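Local structure of HydG protein (Carboxydothermus hydrogenoformans, 4RTB) at residues A[227-230]-A[231-235]; A[65-68]-A[69-73]; A[420-423]-A[424-427]. The protein is a radical SAM lyase and CO/CN synthase that matures [FeFe]-hydrogenase, carrying a [4Fe-4S] cluster and S-adenosylmethionine. All blocks are in the same frame, centred on the assembly; numbering follows the deposited sequence.

All three contacts are local, made between neighbouring turns of the chain, and no two share a helix. Contact 2 is the most buried, while contacts 1 and 3 are partly buried, each with an inner and an outer flank. Contacts 1 and 2 both sit at helix ends and both lean on helix 257-275; contact 3 lies within helix 419-432 of the C-terminal region. Contacts 1 and 3 fall on opposite sides of the chain's centre, their own centres about 37 Å apart. The chemistry follows the place: contact 1 turns an arginine to the S-adenosylmethionine carboxylate, contact 2 ends a helix with an asparagine and lysines, and contact 3 combines a serine hydroxyl with aromatic and aliphatic packing.

Contact 1. Residues A[227-230]-A[231-235]; sequences NFLW and RLNAV. With SAM (S-adenosylmethionine), chain B.
Phe228 and Leu232, one helical turn apart, form the closely packed flank. Their side chains run side by side in the same direction, and CE1 of Phe228 meets CD2 of Leu232 at 3.7 Å. Beneath them Leu232 N donates to Phe228 O (2.9 Å) in the carbonyl plane. Ile26 of helix 23-39 lies against both side chains and Tyr216 meets the Phe228 ring edge-to-face, so bulky apolar residues suit this flank. Also buried is Arg231, whose long chain leads away from the helix. A bend at chi3 (-84°) turns its guanidinium so that OXT of S-adenosylmethionine lies at the edge of the group and in its plane. NH2 of Arg231 reaches this OXT at 2.6 Å, nearly straight at 171°, and Glu209, itself bound to S-adenosylmethionine, lies nearby. The short helix 228-232 belongs to the beta-alpha-beta connection between the parallel strands 204-205 and 246-249 of the radical SAM barrel, and Arg231 faces the cofactor pocket. Toward solvent the contacts thin out. Asn227 is the N-cap, a place suited to a short amide: its OD1 accepts from Trp230 N at 2.7 Å. Leu229, exposed, touches Asn233 ND2 through CD2 (3.5 Å), the two side chains crossing at a slant. Asn233 leaves helical geometry and separates helix 228-232 from helix 234-240, yet its backbone N still donates to Leu229 O (3.2 Å), and its ND2 is hydrogen-bonded to Thr22 OG1. On this outer side the indole of Trp230 takes part in a cation-pi contact with Arg237.

Contact 2. Residues A[65-68]-A[69-73]; sequences AGIA and FANDT
Asn71 grips Ile67 O twice, with its backbone N at 3.1 Å and with its side-chain ND2 at 2.9 Å. The side-chain bond is nearly straight (172°) and lies within the amide plane of Asn71, but it meets the carbonyl from well off its axis, at a C=O...donor angle of 125°, whereas the backbone N approaches closer to that axis. With CG beside its own backbone N (chi1 -60°), the amide folds back alongside Ile67. Ordinary helix bonds precede this pair: Phe69 N to Ala65 O, and Ala70 N to Gly66 O, each 2.9 Å. Further on, Thr73 OG1 receives Leu76 N as a cap. Replacing Asn71 by an alanine would probably leave Ile67 O without its second donor, and a gap beside the Ile67 CG2 methyl.

Van der Waals approaches between the segments set carbon against polar atoms: the CG2 methyl of Ile67 lies 3.4 Å from Asn71 ND2, and CB of Ala70 touches Gly66 O. The apolar packing is with other helices. Small Ala65 and Ala68 suit a close approach to helix 303-316, and Phe69 swings its ring between helices 303-316 and 257-275, where a large flat side chain fits.

Charge gathers where the helix stops. NZ of Lys308 donates hydrogen bonds to Ala68 O and Asn71 O and makes a salt bridge with Asp72 OD2, and Lys305 is in cation-pi contact with the Phe69 ring. Asn71 is the first residue beyond helix 62-70, and the whole is typical of a tight link between two consecutive helices, with a side-chain amide closing the end of one and a threonine N-cap starting the next, helix 74-91.

Contact 3. Residues A[420-423]-A[424-427]; sequences PDAL and FSFV
Phe424 opens a run of four alpha-helical i to i+4 bonds in helix 419-432, its backbone N reaching Pro420 O at 2.9 Å. Proline has no N-H to give, which costs little in the first turn of a helix, where its carbonyl can still accept. With CG anti to its own carbonyl carbon (chi1 -79°), the Phe424 side chain brings CD2 near Pro420 O. Its ring also lies against Ile461, Ile465 and Ile468 of helix 459-468, so that a large apolar group joins these two C-terminal helices.

Ser425 comes next. Its N donates to Asp421 O (2.9 Å), and its hydroxyl, held between the backbone N and carbonyl carbon at chi1 65°, donates to Ala422 O at 2.6 Å. A small hydroxyl can thus donate a hydrogen bond to a carbonyl of the preceding turn. This is the side toward strand 388-390: Ala422, without bulk, lets Leu388 and Ser390 come close, and OG of Ser425 receives a weak bond from Phe391 N.

At Phe426 the backbone N also reaches Ala422 O (2.9 Å), so this carbonyl accepts two donors, and both arrive from the same face of its plane. The ring leads away from the first segment, its bulk suited to a buried place.

Val427 closes the walk. CG2 of Val427 comes up against the carbonyl O of Leu423, while the side chains of Leu423, Phe426 and Val427 each touch Leu448 of helix 438-454. Val427 N donates to Leu423 O at 2.9 Å, in the carbonyl plane, with an N-H...O angle of 146°.

Contact 1. Residues A[227-230]-A[231-235]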
# COMPACT_ATOMS: atom_id res chain seq x y z
N ASN A 227 5.39 21.57 5.90
CA ASN A 227 5.72 21.23 7.28
C ASN A 227 6.01 19.75 7.46
O ASN A 227 5.14 18.91 7.32
CB ASN A 227 4.60 21.65 8.22
CG ASN A 227 5.07 21.77 9.67
OD1 ASN A 227 5.39 20.76 10.30
ND2 ASN A 227 5.12 22.99 10.19
N PHE A 228 7.25 19.45 7.79
CA PHE A 228 7.71 18.08 8.00
C PHE A 228 7.02 17.43 9.20
O PHE A 228 6.36 16.39 9.07
CB PHE A 228 9.23 18.10 8.18
CG PHE A 228 9.87 16.75 8.27
CD1 PHE A 228 9.96 16.10 9.49
CD2 PHE A 228 10.42 16.15 7.15
CE1 PHE A 228 10.56 14.88 9.58
CE2 PHE A 228 11.02 14.93 7.24
CZ PHE A 228 11.09 14.29 8.46
N LEU A 229 7.18 18.04 10.37
CA LEU A 229 6.69 17.49 11.62
C LEU A 229 5.17 17.36 11.65
O LEU A 229 4.65 16.41 12.23
CB LEU A 229 7.16 18.34 12.79
CG LEU A 229 8.42 17.82 13.47
CD1 LEU A 229 9.37 18.97 13.76
CD2 LEU A 229 8.05 17.09 14.75
N TRP A 230 4.48 18.31 11.04
CA TRP A 230 3.02 18.27 11.01
C TRP A 230 2.53 17.02 10.29
O TRP A 230 1.46 16.50 10.61
CB TRP A 230 2.46 19.53 10.35
CG TRP A 230 0.97 19.53 10.27
CD1 TRP A 230 0.21 19.54 9.14
CD2 TRP A 230 0.05 19.50 11.37
NE1 TRP A 230 -1.13 19.53 9.46
CE2 TRP A 230 -1.25 19.51 10.83
CE3 TRP A 230 0.20 19.47 12.76
CZ2 TRP A 230 -2.39 19.49 11.63
CZ3 TRP A 230 -0.93 19.45 13.55
CH2 TRP A 230 -2.21 19.46 12.98
N ARG A 231 3.30 16.55 9.31
CA ARG A 231 2.93 15.37 8.55
C ARG A 231 3.45 14.10 9.22
O ARG A 231 2.80 13.05 9.16
CB ARG A 231 3.45 15.48 7.11
CG ARG A 231 3.36 14.19 6.29
CD ARG A 231 3.48 14.46 4.79
NE ARG A 231 2.20 14.83 4.20
CZ ARG A 231 1.48 14.04 3.40
NH1 ARG A 231 1.93 12.84 3.08
NH2 ARG A 231 0.32 14.47 2.92
N LEU A 232 4.60 14.20 9.86
CA LEU A 232 5.23 13.05 10.48
C LEU A 232 4.39 12.44 11.61
O LEU A 232 4.15 11.23 11.62
CB LEU A 232 6.61 13.41 11.02
CG LEU A 232 7.38 12.18 11.49
CD1 LEU A 232 7.42 11.12 10.40
CD2 LEU A 232 8.77 12.56 11.91
N ASN A 233 3.96 13.27 12.56
CA ASN A 233 3.15 12.75 13.66
C ASN A 233 1.65 12.90 13.41
O ASN A 233 0.86 13.03 14.35
CB ASN A 233 3.52 13.42 14.99
CG ASN A 233 3.85 14.89 14.84
OD1 ASN A 233 3.00 15.68 14.43
ND2 ASN A 233 5.07 15.27 15.21
N ALA A 234 1.26 12.86 12.14
CA ALA A 234 -0.15 12.89 11.76
C ALA A 234 -0.83 11.58 12.15
O ALA A 234 -1.95 11.58 12.66
CB ALA A 234 -0.30 13.13 10.27
N VAL A 235 -0.13 10.48 11.91
CA VAL A 235 -0.64 9.16 12.26
C VAL A 235 -0.78 9.01 13.77
O VAL A 235 -1.67 8.31 14.24
CB VAL A 235 0.25 8.04 11.70
CG1 VAL A 235 -0.42 7.36 10.52
CG2 VAL A 235 1.62 8.60 11.30
N SAM B . -3.02 14.60 -1.13
CA SAM B . -2.71 13.65 -0.07
C SAM B . -1.23 13.59 0.30
O SAM B . -0.39 14.24 -0.31
OXT SAM B . -0.85 12.89 1.23
CB SAM B . -3.18 12.24 -0.43
CG SAM B . -3.37 11.93 -1.91
SD SAM B . -1.91 11.91 -2.98
CE SAM B . -2.76 12.04 -4.55
C5' SAM B . -1.60 10.14 -3.14
C4' SAM B . -0.13 9.74 -3.22
O4' SAM B . 0.37 9.67 -4.54
C3' SAM B . 0.78 10.73 -2.50
O3' SAM B . 0.89 10.39 -1.14
C2' SAM B . 2.10 10.58 -3.22
O2' SAM B . 3.01 9.86 -2.44
C1' SAM B . 1.78 9.77 -4.47
N9 SAM B . 2.35 10.46 -5.63
C8 SAM B . 2.19 11.78 -5.96
N7 SAM B . 2.88 12.04 -7.09
C5 SAM B . 3.49 10.90 -7.49
C6 SAM B . 4.30 10.61 -8.57
N6 SAM B . 4.62 11.56 -9.45
N1 SAM B . 4.79 9.33 -8.73
C2 SAM B . 4.47 8.34 -7.81
N3 SAM B . 3.65 8.64 -6.74
C4 SAM B . 3.17 9.90 -6.58

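Contact 2. Residues A[65-68]-A[69-73]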
# COMPACT_ATOMS: atom_id res chain seq x y z
N ALA A 65 19.95 -4.42 7.96
CA ALA A 65 18.97 -4.24 6.90
C ALA A 65 19.49 -3.20 5.91
O ALA A 65 19.38 -3.36 4.69
CB ALA A 65 17.62 -3.82 7.46
N GLY A 66 20.06 -2.13 6.46
CA GLY A 66 20.63 -1.07 5.65
C GLY A 66 21.74 -1.58 4.75
O GLY A 66 21.77 -1.28 3.55
N ILE A 67 22.64 -2.36 5.33
CA ILE A 67 23.70 -3.01 4.58
C ILE A 67 23.12 -3.96 3.52
O ILE A 67 23.60 -4.01 2.39
CB ILE A 67 24.64 -3.79 5.51
CG1 ILE A 67 25.24 -2.85 6.55
CG2 ILE A 67 25.73 -4.50 4.72
CD1 ILE A 67 25.73 -3.55 7.80
N ALA A 68 22.08 -4.69 3.91
CA ALA A 68 21.43 -5.64 3.01
C ALA A 68 20.87 -4.94 1.78
O ALA A 68 20.89 -5.50 0.68
CB ALA A 68 20.32 -6.39 3.74
N PHE A 69 20.38 -3.72 1.96
CA PHE A 69 19.87 -2.96 0.84
C PHE A 69 21.00 -2.37 0.00
O PHE A 69 21.01 -2.49 -1.22
CB PHE A 69 18.95 -1.84 1.31
CG PHE A 69 18.44 -0.99 0.19
CD1 PHE A 69 19.06 0.21 -0.14
CD2 PHE A 69 17.35 -1.40 -0.56
CE1 PHE A 69 18.59 0.99 -1.18
CE2 PHE A 69 16.88 -0.63 -1.61
CZ PHE A 69 17.50 0.57 -1.91
N ALA A 70 21.95 -1.74 0.69
CA ALA A 70 23.00 -0.97 0.03
C ALA A 70 23.89 -1.81 -0.88
O ALA A 70 24.33 -1.33 -1.93
CB ALA A 70 23.85 -0.27 1.09
N ASN A 71 24.15 -3.05 -0.49
CA ASN A 71 25.10 -3.90 -1.21
C ASN A 71 24.43 -4.96 -2.09
O ASN A 71 23.57 -5.70 -1.63
CB ASN A 71 26.03 -4.60 -0.21
CG ASN A 71 26.83 -3.62 0.62
OD1 ASN A 71 27.99 -3.33 0.33
ND2 ASN A 71 26.20 -3.09 1.67
N ASP A 72 24.85 -5.02 -3.35
CA ASP A 72 24.30 -6.00 -4.29
C ASP A 72 25.29 -7.12 -4.61
O ASP A 72 26.18 -6.95 -5.44
CB ASP A 72 23.87 -5.31 -5.59
CG ASP A 72 22.68 -4.39 -5.40
OD1 ASP A 72 22.44 -3.54 -6.28
OD2 ASP A 72 21.99 -4.51 -4.37
N THR A 73 25.14 -8.26 -3.94
CA THR A 73 25.93 -9.45 -4.26
C THR A 73 24.98 -10.61 -4.55
O THR A 73 23.85 -10.63 -4.06
CB THR A 73 26.90 -9.83 -3.13
OG1 THR A 73 26.23 -10.69 -2.19
CG2 THR A 73 27.42 -8.60 -2.41

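Contact 3. Residues A[420-423]-A[424-427]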
# COMPACT_ATOMS: atom_id res chain seq x y z
N PRO A 420 -9.89 -19.30 4.82
CA PRO A 420 -11.34 -19.32 4.57
C PRO A 420 -12.00 -18.01 4.13
O PRO A 420 -12.74 -18.02 3.14
CB PRO A 420 -11.92 -19.75 5.93
CG PRO A 420 -10.75 -19.79 6.88
CD PRO A 420 -9.59 -20.10 6.02
N ASP A 421 -11.74 -16.92 4.84
CA ASP A 421 -12.38 -15.65 4.50
C ASP A 421 -12.00 -15.22 3.08
O ASP A 421 -12.86 -14.81 2.30
CB ASP A 421 -12.00 -14.57 5.51
CG ASP A 421 -13.03 -13.45 5.58
OD1 ASP A 421 -14.24 -13.76 5.53
OD2 ASP A 421 -12.63 -12.27 5.69
N ALA A 422 -10.72 -15.34 2.76
CA ALA A 422 -10.22 -15.00 1.42
C ALA A 422 -10.84 -15.92 0.36
O ALA A 422 -11.27 -15.45 -0.70
CB ALA A 422 -8.71 -15.09 1.39
N LEU A 423 -10.86 -17.21 0.67
CA LEU A 423 -11.51 -18.20 -0.17
C LEU A 423 -12.91 -17.76 -0.55
O LEU A 423 -13.26 -17.73 -1.72
CB LEU A 423 -11.58 -19.56 0.54
CG LEU A 423 -10.31 -20.39 0.62
CD1 LEU A 423 -10.52 -21.56 1.56
CD2 LEU A 423 -9.91 -20.88 -0.76
N PHE A 424 -13.71 -17.42 0.46
CA PHE A 424 -15.11 -17.09 0.21
C PHE A 424 -15.30 -15.72 -0.43
O PHE A 424 -16.27 -15.51 -1.15
CB PHE A 424 -15.91 -17.19 1.50
CG PHE A 424 -16.25 -18.60 1.86
CD1 PHE A 424 -17.21 -19.29 1.14
CD2 PHE A 424 -15.61 -19.24 2.91
CE1 PHE A 424 -17.52 -20.60 1.46
CE2 PHE A 424 -15.92 -20.55 3.23
CZ PHE A 424 -16.87 -21.22 2.50
N SER A 425 -14.38 -14.80 -0.18
CA SER A 425 -14.43 -13.52 -0.88
C SER A 425 -14.24 -13.77 -2.38
O SER A 425 -14.97 -13.23 -3.22
CB SER A 425 -13.38 -12.54 -0.35
OG SER A 425 -12.06 -13.00 -0.62
N PHE A 426 -13.27 -14.62 -2.70
CA PHE A 426 -13.02 -14.98 -4.09
C PHE A 426 -14.18 -15.78 -4.68
O PHE A 426 -14.50 -15.65 -5.86
CB PHE A 426 -11.72 -15.77 -4.21
CG PHE A 426 -11.32 -16.06 -5.63
CD1 PHE A 426 -11.20 -17.37 -6.08
CD2 PHE A 426 -11.06 -15.03 -6.52
CE1 PHE A 426 -10.84 -17.63 -7.39
CE2 PHE A 426 -10.70 -15.29 -7.83
CZ PHE A 426 -10.58 -16.59 -8.26
N VAL A 427 -14.82 -16.60 -3.84
CA VAL A 427 -16.01 -17.34 -4.26
C VAL A 427 -17.09 -16.35 -4.69
O VAL A 427 -17.67 -16.48 -5.76
CB VAL A 427 -16.56 -18.25 -3.13
CG1 VAL A 427 -17.94 -18.78 -3.49
CG2 VAL A 427 -15.61 -19.41 -2.86